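Local structure of UDP-4-amino-4,6-dideoxy-N-acetyl-beta-L-altrosamine transaminase (Helicobacter pylori, 2FNU) at residues C42-V47 against N165-G170; T80-V85 against Y316-Q321; T87-L92 against Q323-L328. The protein catalyses the pyridoxal-phosphate-dependent transamination of a UDP-linked 4-keto sugar, the second step in making pseudaminic acid, with which flagellin is modified in Helicobacter pylori. All blocks are in the same frame, centred on the assembly; numbering follows the deposited sequence.

Interaction 1 (C42-V47 against N165-G170); sequences CEFLGV and NKKVGG
Lys167 reaches from a short strand over the aromatic ring of Phe44 at the end of helix 32-45. Phe44 has CG anti to its backbone N (chi1 -176°), and the Phe44 and Lys167 side chains cross at about a right angle. The lysine is extended through CE, which brings CE over one face, 3.8 Å from the Phe44 ring centroid in a CH-pi contact. The bend at chi4 (77°) then sets Lys167 NZ above the Phe44 ring as a cation-pi partner at 4.8 Å, 16° off the normal. A long chain with a terminal charge suits this place: CE lies over the ring, CD comes up to Phe44 O, and NZ gives a hydrogen bond to a water that donates to Phe44 O. A second water donates to both Leu45 O and Lys167 O, joining the two backbones where the helix ends. Leu45 sends CD2 to within 3.2 Å of Val168 O, and Val47 lays CG1 against Gly170 CA at 3.7 Å. Glycine suits position 169 because a CB would jam against Val168 O and crowd Leu45 CD1. Leu45 and Val47 both pack on Val194 of strand 191-195, so the helix end and the hairpin of strands 162-163 and 166-167 meet beside the seven-stranded sheet.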
loop_
_atom_site.group_PDB
_atom_site.type_symbol
_atom_site.label_atom_id
_atom_site.label_comp_id
_atom_site.label_asym_id
_atom_site.label_seq_id
_atom_site.Cartn_x
_atom_site.Cartn_y
_atom_site.Cartn_z
ATOM N N CYS B 42 13.649 -7.673 -14.100
ATOM C CA CYS B 42 13.699 -8.890 -14.912
ATOM C C CYS B 42 15.102 -9.082 -15.490
ATOM O O CYS B 42 15.593 -10.211 -15.548
ATOM C CB CYS B 42 12.680 -8.815 -16.053
ATOM S SG CYS B 42 10.976 -8.963 -15.436
ATOM N N GLU B 43 15.722 -7.993 -15.933
ATOM C CA GLU B 43 17.068 -8.071 -16.518
ATOM C C GLU B 43 18.108 -8.440 -15.458
ATOM O O GLU B 43 18.985 -9.279 -15.685
ATOM C CB GLU B 43 17.427 -6.768 -17.219
ATOM C CG GLU B 43 16.559 -6.575 -18.436
ATOM C CD GLU B 43 17.140 -5.620 -19.455
ATOM O OE1 GLU B 43 18.384 -5.520 -19.547
ATOM O OE2 GLU B 43 16.336 -4.982 -20.174
ATOM N N PHE B 44 17.968 -7.858 -14.268
ATOM C CA PHE B 44 18.888 -8.152 -13.175
ATOM C C PHE B 44 18.825 -9.607 -12.723
ATOM O O PHE B 44 19.856 -10.216 -12.444
ATOM C CB PHE B 44 18.553 -7.204 -12.015
ATOM C CG PHE B 44 19.479 -7.297 -10.826
ATOM C CD1 PHE B 44 20.734 -6.724 -10.852
ATOM C CD2 PHE B 44 19.050 -7.903 -9.645
ATOM C CE1 PHE B 44 21.574 -6.803 -9.737
ATOM C CE2 PHE B 44 19.891 -7.981 -8.536
ATOM C CZ PHE B 44 21.135 -7.422 -8.586
ATOM N N LEU B 45 17.611 -10.157 -12.643
ATOM C CA LEU B 45 17.394 -11.486 -12.088
ATOM C C LEU B 45 17.335 -12.598 -13.139
ATOM O O LEU B 45 17.456 -13.784 -12.802
ATOM C CB LEU B 45 16.088 -11.493 -11.277
ATOM C CG LEU B 45 16.091 -10.556 -10.066
ATOM C CD1 LEU B 45 14.668 -10.476 -9.537
ATOM C CD2 LEU B 45 17.065 -11.051 -9.001
ATOM N N GLY B 46 17.111 -12.225 -14.394
ATOM C CA GLY B 46 16.905 -13.224 -15.455
ATOM C C GLY B 46 15.561 -13.944 -15.353
ATOM O O GLY B 46 15.477 -15.162 -15.594
ATOM N N VAL B 47 14.515 -13.196 -14.985
ATOM C CA VAL B 47 13.163 -13.751 -14.870
ATOM C C VAL B 47 12.239 -13.169 -15.928
ATOM O O VAL B 47 12.539 -12.141 -16.538
ATOM C CB VAL B 47 12.560 -13.568 -13.446
ATOM C CG1 VAL B 47 13.403 -14.333 -12.422
ATOM C CG2 VAL B 47 12.458 -12.110 -13.056
ATOM N N ASN B 165 25.626 -19.830 -8.072
ATOM C CA ASN B 165 26.002 -18.795 -9.043
ATOM C C ASN B 165 24.858 -18.229 -9.874
ATOM O O ASN B 165 25.081 -17.621 -10.921
ATOM C CB ASN B 165 27.135 -19.282 -9.959
ATOM C CG ASN B 165 28.325 -19.754 -9.172
ATOM O OD1 ASN B 165 28.598 -20.948 -9.102
ATOM N ND2 ASN B 165 28.995 -18.833 -8.503
ATOM N N LYS B 166 23.632 -18.414 -9.381
ATOM C CA LYS B 166 22.444 -17.882 -10.041
ATOM C C LYS B 166 21.647 -17.026 -9.071
ATOM O O LYS B 166 21.449 -17.396 -7.907
ATOM C CB LYS B 166 21.571 -19.039 -10.539
ATOM C CG LYS B 166 22.283 -19.842 -11.650
ATOM C CD LYS B 166 21.603 -21.149 -12.008
ATOM C CE LYS B 166 21.677 -22.151 -10.876
ATOM N NZ LYS B 166 21.256 -23.540 -11.301
ATOM N N LYS B 167 21.157 -15.892 -9.550
ATOM C CA LYS B 167 20.440 -14.991 -8.656
ATOM C C LYS B 167 19.144 -15.570 -8.128
ATOM O O LYS B 167 18.323 -16.122 -8.879
ATOM C CB LYS B 167 20.156 -13.661 -9.349
ATOM C CG LYS B 167 21.381 -12.799 -9.443
ATOM C CD LYS B 167 21.066 -11.455 -10.018
ATOM C CE LYS B 167 22.301 -10.553 -10.002
ATOM N NZ LYS B 167 23.250 -10.908 -11.090
ATOM N N VAL B 168 18.962 -15.426 -6.822
ATOM C CA VAL B 168 17.672 -15.709 -6.189
ATOM C C VAL B 168 16.579 -14.885 -6.879
ATOM O O VAL B 168 16.797 -13.717 -7.213
ATOM C CB VAL B 168 17.748 -15.359 -4.700
ATOM C CG1 VAL B 168 16.350 -15.368 -4.051
ATOM C CG2 VAL B 168 18.692 -16.348 -3.991
ATOM N N GLY B 169 15.423 -15.511 -7.111
ATOM C CA GLY B 169 14.306 -14.833 -7.772
ATOM C C GLY B 169 13.583 -15.730 -8.759
ATOM O O GLY B 169 12.381 -15.600 -8.950
ATOM N N GLY B 170 14.319 -16.639 -9.390
ATOM C CA GLY B 170 13.725 -17.450 -10.440
ATOM C C GLY B 170 13.507 -18.900 -10.064
ATOM O O GLY B 170 13.032 -19.684 -10.895
HETATM O O HOH W 1 22.390 -9.363 -13.270
HETATM O O HOH W 2 17.699 -16.303 -11.471
#

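Interaction 2 (T80-V85 against Y316-Q321); sequences TPISFV and YKPIYQ. With UD1 (uridine-diphosphate-N-acetylglucosamine), chain F; PMP (4'-deoxy-4'-aminopyridoxal-5'-phosphate), chain E.
A cis peptide bond precedes Tyr316, whose ring lies flat over the backbone between Ser83 and Phe84, with Phe84 N 3.5 Å above its centre. An aromatic ring can cover a peptide in this way while its phenol end serves the active site: Tyr316 OH donates a hydrogen bond to UD1 O3' at 2.8 Å, the acceptor lying in the ring plane. Phe84 turns its own ring, CG anti to the backbone N (chi1 -173°), so that one face carries the UD1 sugar and PMP N4A, which lies 1.3 Å from UD1 C4' in the external aldimine linkage. Phe84 CB meets Tyr316 CE2 at 3.8 Å. Ser83 OG is hydrogen-bonded to Thr87 OG1. Farther from the cofactor, Ile319 N donates to a lone pair of Pro81 O at 3.0 Å, and Pro318 CA adds a CA-H...O contact to the same oxygen. Pro81, rigid and apolar, sets CB against Tyr320 CE1 at 3.7 Å. Ile319 pushes CD1 among the carbonyls of Ser83 and Phe84, and Ile82 CD1 lies beside Pro318 CG at 4.0 Å. A water donates to both Ser83 O and Lys317 O. Lys317 NZ forms a salt bridge with Glu219 of the second subunit. The 80-85 loop links strand 76-79 to helix 86-93; Phe100 of strand 97-100 and Ala337 of helix 335-343 pack against Pro81 and Tyr320.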
loop_
_atom_site.group_PDB
_atom_site.type_symbol
_atom_site.label_atom_id
_atom_site.label_comp_id
_atom_site.label_asym_id
_atom_site.label_seq_id
_atom_site.Cartn_x
_atom_site.Cartn_y
_atom_site.Cartn_z
ATOM N N THR B 80 8.432 -21.159 7.756
ATOM C CA THR B 80 9.404 -21.039 8.845
ATOM C C THR B 80 8.882 -20.134 9.956
ATOM O O THR B 80 8.227 -19.117 9.671
ATOM C CB THR B 80 10.738 -20.458 8.338
ATOM O OG1 THR B 80 11.632 -20.273 9.453
ATOM C CG2 THR B 80 10.531 -19.121 7.574
ATOM N N PRO B 81 9.183 -20.484 11.219
ATOM C CA PRO B 81 8.820 -19.592 12.316
ATOM C C PRO B 81 9.822 -18.451 12.500
ATOM O O PRO B 81 9.549 -17.544 13.268
ATOM C CB PRO B 81 8.856 -20.524 13.536
ATOM C CG PRO B 81 9.930 -21.518 13.214
ATOM C CD PRO B 81 9.821 -21.728 11.695
ATOM N N ILE B 82 10.977 -18.535 11.833
ATOM C CA ILE B 82 12.008 -17.481 11.927
ATOM C C ILE B 82 11.914 -16.603 10.691
ATOM O O ILE B 82 12.655 -16.764 9.711
ATOM C CB ILE B 82 13.437 -18.062 12.160
ATOM C CG1 ILE B 82 13.466 -18.886 13.456
ATOM C CG2 ILE B 82 14.483 -16.945 12.269
ATOM C CD1 ILE B 82 13.032 -18.094 14.729
ATOM N N SER B 83 10.940 -15.701 10.740
ATOM C CA SER B 83 10.760 -14.690 9.700
ATOM C C SER B 83 10.072 -13.519 10.324
ATOM O O SER B 83 9.613 -13.607 11.477
ATOM C CB SER B 83 9.894 -15.197 8.545
ATOM O OG SER B 83 9.964 -14.238 7.495
ATOM N N PHE B 84 9.994 -12.418 9.583
ATOM C CA PHE B 84 9.133 -11.332 10.049
ATOM C C PHE B 84 7.677 -11.788 10.012
ATOM O O PHE B 84 7.305 -12.596 9.171
ATOM C CB PHE B 84 9.319 -10.073 9.205
ATOM C CG PHE B 84 8.583 -8.882 9.750
ATOM C CD1 PHE B 84 8.904 -8.376 10.999
ATOM C CD2 PHE B 84 7.525 -8.327 9.047
ATOM C CE1 PHE B 84 8.199 -7.288 11.535
ATOM C CE2 PHE B 84 6.811 -7.232 9.567
ATOM C CZ PHE B 84 7.149 -6.725 10.815
ATOM N N VAL B 85 6.851 -11.270 10.924
ATOM C CA VAL B 85 5.495 -11.797 11.062
ATOM C C VAL B 85 4.668 -11.725 9.768
ATOM O O VAL B 85 3.764 -12.554 9.544
ATOM C CB VAL B 85 4.761 -11.121 12.252
ATOM C CG1 VAL B 85 4.373 -9.665 11.903
ATOM C CG2 VAL B 85 3.543 -11.924 12.686
ATOM N N TYR B 316 14.564 -13.545 14.619
ATOM C CA TYR B 316 13.242 -13.003 14.923
ATOM C C TYR B 316 12.636 -13.817 16.060
ATOM O O TYR B 316 12.969 -14.997 16.239
ATOM C CB TYR B 316 12.293 -13.203 13.731
ATOM C CG TYR B 316 12.614 -12.403 12.504
ATOM C CD1 TYR B 316 13.318 -12.977 11.446
ATOM C CD2 TYR B 316 12.208 -11.068 12.393
ATOM C CE1 TYR B 316 13.602 -12.239 10.298
ATOM C CE2 TYR B 316 12.496 -10.308 11.243
ATOM C CZ TYR B 316 13.205 -10.909 10.218
ATOM O OH TYR B 316 13.484 -10.169 9.095
ATOM N N LYS B 317 11.701 -13.220 16.788
ATOM C CA LYS B 317 10.831 -13.988 17.685
ATOM C C LYS B 317 10.098 -15.065 16.878
ATOM O O LYS B 317 9.528 -14.768 15.840
ATOM C CB LYS B 317 9.829 -13.042 18.351
ATOM C CG LYS B 317 8.787 -13.664 19.260
ATOM C CD LYS B 317 8.088 -12.512 19.997
ATOM C CE LYS B 317 6.975 -12.948 20.910
ATOM N NZ LYS B 317 6.516 -11.742 21.687
ATOM N N PRO B 318 10.140 -16.329 17.332
ATOM C CA PRO B 318 9.388 -17.356 16.606
ATOM C C PRO B 318 7.935 -16.936 16.452
ATOM O O PRO B 318 7.298 -16.561 17.431
ATOM C CB PRO B 318 9.534 -18.592 17.506
ATOM C CG PRO B 318 10.928 -18.385 18.160
ATOM C CD PRO B 318 10.921 -16.898 18.452
ATOM N N ILE B 319 7.409 -16.993 15.230
ATOM C CA ILE B 319 6.091 -16.426 14.943
ATOM C C ILE B 319 4.976 -17.043 15.787
ATOM O O ILE B 319 4.033 -16.355 16.200
ATOM C CB ILE B 319 5.769 -16.514 13.426
ATOM C CG1 ILE B 319 6.696 -15.578 12.632
ATOM C CG2 ILE B 319 4.311 -16.201 13.140
ATOM C CD1 ILE B 319 6.695 -15.846 11.119
ATOM N N TYR B 320 5.104 -18.335 16.066
ATOM C CA TYR B 320 4.046 -19.043 16.832
ATOM C C TYR B 320 3.968 -18.561 18.294
ATOM O O TYR B 320 3.032 -18.927 19.000
ATOM C CB TYR B 320 4.245 -20.566 16.763
ATOM C CG TYR B 320 5.604 -21.020 17.281
ATOM C CD1 TYR B 320 6.596 -21.466 16.399
ATOM C CD2 TYR B 320 5.906 -20.976 18.643
ATOM C CE1 TYR B 320 7.852 -21.865 16.869
ATOM C CE2 TYR B 320 7.175 -21.368 19.124
ATOM C CZ TYR B 320 8.136 -21.821 18.221
ATOM O OH TYR B 320 9.382 -22.200 18.668
ATOM N N GLN B 321 4.954 -17.780 18.743
ATOM C CA GLN B 321 4.941 -17.199 20.093
ATOM C C GLN B 321 3.988 -16.007 20.230
ATOM O O GLN B 321 3.633 -15.624 21.361
ATOM C CB GLN B 321 6.346 -16.726 20.517
ATOM C CG GLN B 321 7.378 -17.796 20.868
ATOM C CD GLN B 321 8.614 -17.210 21.612
ATOM O OE1 GLN B 321 8.599 -16.056 22.089
ATOM N NE2 GLN B 321 9.674 -18.015 21.728
HETATM C "C1'" UD1 F . 10.553 -4.963 10.615
HETATM C "C2'" UD1 F . 11.547 -6.134 10.522
HETATM C "C3'" UD1 F . 12.374 -6.099 9.241
HETATM C "C4'" UD1 F . 11.475 -5.865 8.019
HETATM C "C5'" UD1 F . 10.470 -4.709 8.180
HETATM C "C6'" UD1 F . 11.124 -3.339 7.982
HETATM C "C7'" UD1 F . 12.196 -6.875 12.784
HETATM C "C8'" UD1 F . 13.075 -6.646 13.985
HETATM N "N2'" UD1 F . 12.420 -6.130 11.696
HETATM O "O1'" UD1 F . 11.243 -3.746 10.910
HETATM O "O3'" UD1 F . 13.073 -7.354 9.069
HETATM O "O5'" UD1 F . 9.757 -4.795 9.425
HETATM O "O7'" UD1 F . 11.327 -7.714 12.816
HETATM N N1 UD1 F . 15.481 2.839 9.920
HETATM C C2 UD1 F . 16.114 3.813 9.122
HETATM N N3 UD1 F . 15.416 4.457 8.173
HETATM C C4 UD1 F . 14.115 4.208 7.964
HETATM C C5 UD1 F . 13.430 3.257 8.719
HETATM C C6 UD1 F . 14.109 2.563 9.714
HETATM O O2 UD1 F . 17.330 4.069 9.303
HETATM O O4 UD1 F . 13.512 4.835 7.072
HETATM C C1B UD1 F . 16.271 2.156 10.965
HETATM C C2B UD1 F . 16.180 2.997 12.231
HETATM O "O2'" UD1 F . 17.468 3.056 12.850
HETATM C C3B UD1 F . 15.200 2.248 13.108
HETATM C C4B UD1 F . 15.400 0.811 12.675
HETATM O O4B UD1 F . 15.743 0.863 11.286
HETATM O O3B UD1 F . 15.455 2.408 14.509
HETATM C C5B UD1 F . 14.123 0.019 12.868
HETATM O O5B UD1 F . 14.370 -1.314 12.443
HETATM P PA UD1 F . 13.380 -2.487 12.941
HETATM O O1A UD1 F . 13.754 -3.763 12.201
HETATM O O2A UD1 F . 13.365 -2.476 14.460
HETATM O O3A UD1 F . 12.008 -1.855 12.356
HETATM P PB UD1 F . 10.681 -2.719 12.027
HETATM O O1B UD1 F . 10.264 -3.511 13.257
HETATM O O2B UD1 F . 9.702 -1.781 11.337
HETATM N N1 PMP E . 9.221 -10.701 4.846
HETATM C C2 PMP E . 10.416 -10.521 5.494
HETATM C C2A PMP E . 11.357 -11.697 5.616
HETATM C C3 PMP E . 10.732 -9.257 6.011
HETATM O O3 PMP E . 11.930 -9.045 6.631
HETATM C C4 PMP E . 9.820 -8.182 5.889
HETATM C C4A PMP E . 10.096 -6.830 6.512
HETATM N N4A PMP E . 10.849 -6.931 7.744
HETATM C C5 PMP E . 8.638 -8.381 5.168
HETATM C C6 PMP E . 8.394 -9.634 4.608
HETATM C C5A PMP E . 7.630 -7.265 4.957
HETATM O O4P PMP E . 8.169 -6.406 3.969
HETATM P P PMP E . 7.651 -4.880 3.867
HETATM O O1P PMP E . 8.286 -4.147 5.025
HETATM O O2P PMP E . 8.202 -4.377 2.566
HETATM O O3P PMP E . 6.147 -4.862 3.888
HETATM O O HOH W 3 8.610 -13.027 14.014
#

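Interaction 3 (T87-L92 against Q323-L328); sequences TANMLL and QLYQQL
This is a helix-to-helix contact carried mainly by side chains, between helix 86-93, which follows strand 76-79 and the 80-85 loop, and the short helix 323-328. The axes of segments 87-92 and 323-328 approach to 12.2 Å, at 45°, too far apart for close backbone packing, so a long residue has to span the gap. Tyr325 does this. With CG anti to the carbonyl carbon (chi1 -70°), its ring extends across to helix 86-93 and brings its hydroxyl to the backbone between Ala88 and Asn89. Ala88 CB lies 3.3 Å from Tyr325 OH; a small methyl group suits a position that faces the phenol at close range. The Asn89 amide stands at the edge of the ring and almost coplanar with it, the two planes only 6° apart. Leu92 supplies the apolar half of the contact. Leu92 CD1 meets Tyr325 CZ at 3.7 Å. The same Leu92 CD1 touches Leu328 CD1 at 3.9 Å and also packs on Leu324 CD2, so one methyl group of a branched side chain fills the angle between the ring and two leucines. Leu324 and Leu328, one helical turn apart, both point toward helix 86-93. Ile225 of the second subunit packs on Asn89 and Leu92, placing this join at the dimer interface, while Thr87 on the same helix touches PMP. Chemically the contact is divided into an apolar side, where Leu92 CD1 packs by the phenol and joins it to Leu324 and Leu328, and a polar tip, where Tyr325 OH lies 3.1 Å from Asn89 N.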
loop_
_atom_site.group_PDB
_atom_site.type_symbol
_atom_site.label_atom_id
_atom_site.label_comp_id
_atom_site.label_asym_id
_atom_site.label_seq_id
_atom_site.Cartn_x
_atom_site.Cartn_y
_atom_site.Cartn_z
ATOM N N THR B 87 5.203 -12.672 6.838
ATOM C CA THR B 87 5.230 -13.875 6.005
ATOM C C THR B 87 4.059 -14.782 6.353
ATOM O O THR B 87 3.432 -15.389 5.471
ATOM C CB THR B 87 6.551 -14.625 6.211
ATOM O OG1 THR B 87 7.654 -13.725 6.017
ATOM C CG2 THR B 87 6.681 -15.774 5.198
ATOM N N ALA B 88 3.749 -14.848 7.649
ATOM C CA ALA B 88 2.648 -15.684 8.134
ATOM C C ALA B 88 1.321 -14.927 8.231
ATOM O O ALA B 88 0.272 -15.519 7.960
ATOM C CB ALA B 88 2.994 -16.318 9.480
ATOM N N ASN B 89 1.345 -13.642 8.612
ATOM C CA ASN B 89 0.082 -12.889 8.690
ATOM C C ASN B 89 -0.639 -12.928 7.351
ATOM O O ASN B 89 -1.870 -12.995 7.299
ATOM C CB ASN B 89 0.298 -11.407 9.035
ATOM C CG ASN B 89 0.504 -11.129 10.533
ATOM O OD1 ASN B 89 0.818 -9.977 10.913
ATOM N ND2 ASN B 89 0.332 -12.125 11.373
ATOM N N MET B 90 0.110 -12.856 6.249
ATOM C CA MET B 90 -0.563 -12.824 4.938
ATOM C C MET B 90 -1.098 -14.190 4.542
ATOM O O MET B 90 -2.033 -14.263 3.749
ATOM C CB MET B 90 0.330 -12.214 3.855
ATOM C CG MET B 90 0.663 -10.739 4.086
ATOM S SD MET B 90 -0.836 -9.700 4.206
ATOM C CE MET B 90 -1.020 -9.565 5.996
ATOM N N LEU B 91 -0.562 -15.253 5.146
ATOM C CA LEU B 91 -1.175 -16.578 5.008
ATOM C C LEU B 91 -2.548 -16.591 5.653
ATOM O O LEU B 91 -3.534 -17.042 5.049
ATOM C CB LEU B 91 -0.264 -17.670 5.597
ATOM C CG LEU B 91 1.042 -17.931 4.832
ATOM C CD1 LEU B 91 1.971 -18.877 5.609
ATOM C CD2 LEU B 91 0.804 -18.500 3.411
ATOM N N LEU B 92 -2.612 -16.106 6.886
ATOM C CA LEU B 92 -3.898 -16.054 7.602
ATOM C C LEU B 92 -4.911 -15.241 6.807
ATOM O O LEU B 92 -6.062 -15.648 6.680
ATOM C CB LEU B 92 -3.734 -15.447 9.000
ATOM C CG LEU B 92 -2.891 -16.256 9.998
ATOM C CD1 LEU B 92 -2.859 -15.551 11.347
ATOM C CD2 LEU B 92 -3.399 -17.698 10.156
ATOM N N GLN B 323 0.728 -13.696 20.400
ATOM C CA GLN B 323 -0.613 -13.914 20.965
ATOM C C GLN B 323 -1.633 -14.425 19.950
ATOM O O GLN B 323 -2.397 -15.363 20.224
ATOM C CB GLN B 323 -1.125 -12.620 21.617
ATOM C CG GLN B 323 -2.508 -12.779 22.271
ATOM C CD GLN B 323 -3.029 -11.517 22.979
ATOM O OE1 GLN B 323 -4.191 -11.468 23.417
ATOM N NE2 GLN B 323 -2.180 -10.500 23.092
ATOM N N LEU B 324 -1.643 -13.821 18.765
ATOM C CA LEU B 324 -2.567 -14.246 17.734
ATOM C C LEU B 324 -2.400 -15.729 17.436
ATOM O O LEU B 324 -3.384 -16.449 17.310
ATOM C CB LEU B 324 -2.367 -13.428 16.458
ATOM C CG LEU B 324 -3.179 -13.841 15.223
ATOM C CD1 LEU B 324 -4.689 -13.717 15.449
ATOM C CD2 LEU B 324 -2.736 -13.008 14.044
ATOM N N TYR B 325 -1.145 -16.160 17.303
ATOM C CA TYR B 325 -0.862 -17.532 16.886
ATOM C C TYR B 325 -1.107 -18.506 18.038
ATOM O O TYR B 325 -1.594 -19.618 17.814
ATOM C CB TYR B 325 0.568 -17.635 16.313
ATOM C CG TYR B 325 0.636 -16.911 14.994
ATOM C CD1 TYR B 325 0.820 -15.524 14.942
ATOM C CD2 TYR B 325 0.438 -17.600 13.798
ATOM C CE1 TYR B 325 0.816 -14.840 13.721
ATOM C CE2 TYR B 325 0.457 -16.926 12.551
ATOM C CZ TYR B 325 0.637 -15.547 12.538
ATOM O OH TYR B 325 0.628 -14.874 11.321
ATOM N N GLN B 326 -0.818 -18.058 19.260
ATOM C CA GLN B 326 -1.137 -18.842 20.462
ATOM C C GLN B 326 -2.637 -19.066 20.615
ATOM O O GLN B 326 -3.065 -20.138 21.050
ATOM C CB GLN B 326 -0.613 -18.133 21.709
ATOM C CG GLN B 326 0.885 -18.191 21.864
ATOM C CD GLN B 326 1.392 -19.593 22.151
ATOM O OE1 GLN B 326 2.202 -20.142 21.400
ATOM N NE2 GLN B 326 0.908 -20.186 23.239
ATOM N N GLN B 327 -3.437 -18.055 20.291
ATOM C CA GLN B 327 -4.889 -18.206 20.409
ATOM C C GLN B 327 -5.477 -19.070 19.278
ATOM O O GLN B 327 -6.395 -19.868 19.501
ATOM C CB GLN B 327 -5.575 -16.839 20.500
ATOM C CG GLN B 327 -7.037 -16.880 21.011
ATOM C CD GLN B 327 -7.235 -17.646 22.349
ATOM O OE1 GLN B 327 -6.614 -17.333 23.374
ATOM N NE2 GLN B 327 -8.125 -18.643 22.332
ATOM N N LEU B 328 -4.943 -18.945 18.068
ATOM C CA LEU B 328 -5.477 -19.709 16.951
ATOM C C LEU B 328 -5.027 -21.166 16.911
ATOM O O LEU B 328 -5.782 -22.042 16.462
ATOM C CB LEU B 328 -5.122 -19.037 15.616
ATOM C CG LEU B 328 -5.769 -17.700 15.268
ATOM C CD1 LEU B 328 -5.167 -17.157 13.986
ATOM C CD2 LEU B 328 -7.276 -17.829 15.140
#

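Overall arrangement
Along the chain the first segments come in the order 42-47, 80-85, 87-92, and their partners follow as 165-170, 316-321, 323-328, so every pair of contacts crosses in sequence. Interactions 2 and 3 adjoin, with centres 10 Å apart: the 80-85 loop runs into helix 86-93, and 316-321 runs into helix 323-328, so the same two parts of the chain meet twice, first at the ligands and then at the helices. Both touch the second subunit, connecting the active site to the dimer interface. Interaction 1 lies on the other side of the chain's centre, about 27 Å from interaction 2 and 31 Å from interaction 3, centre to centre, beside strand 191-195 of the seven-stranded sheet.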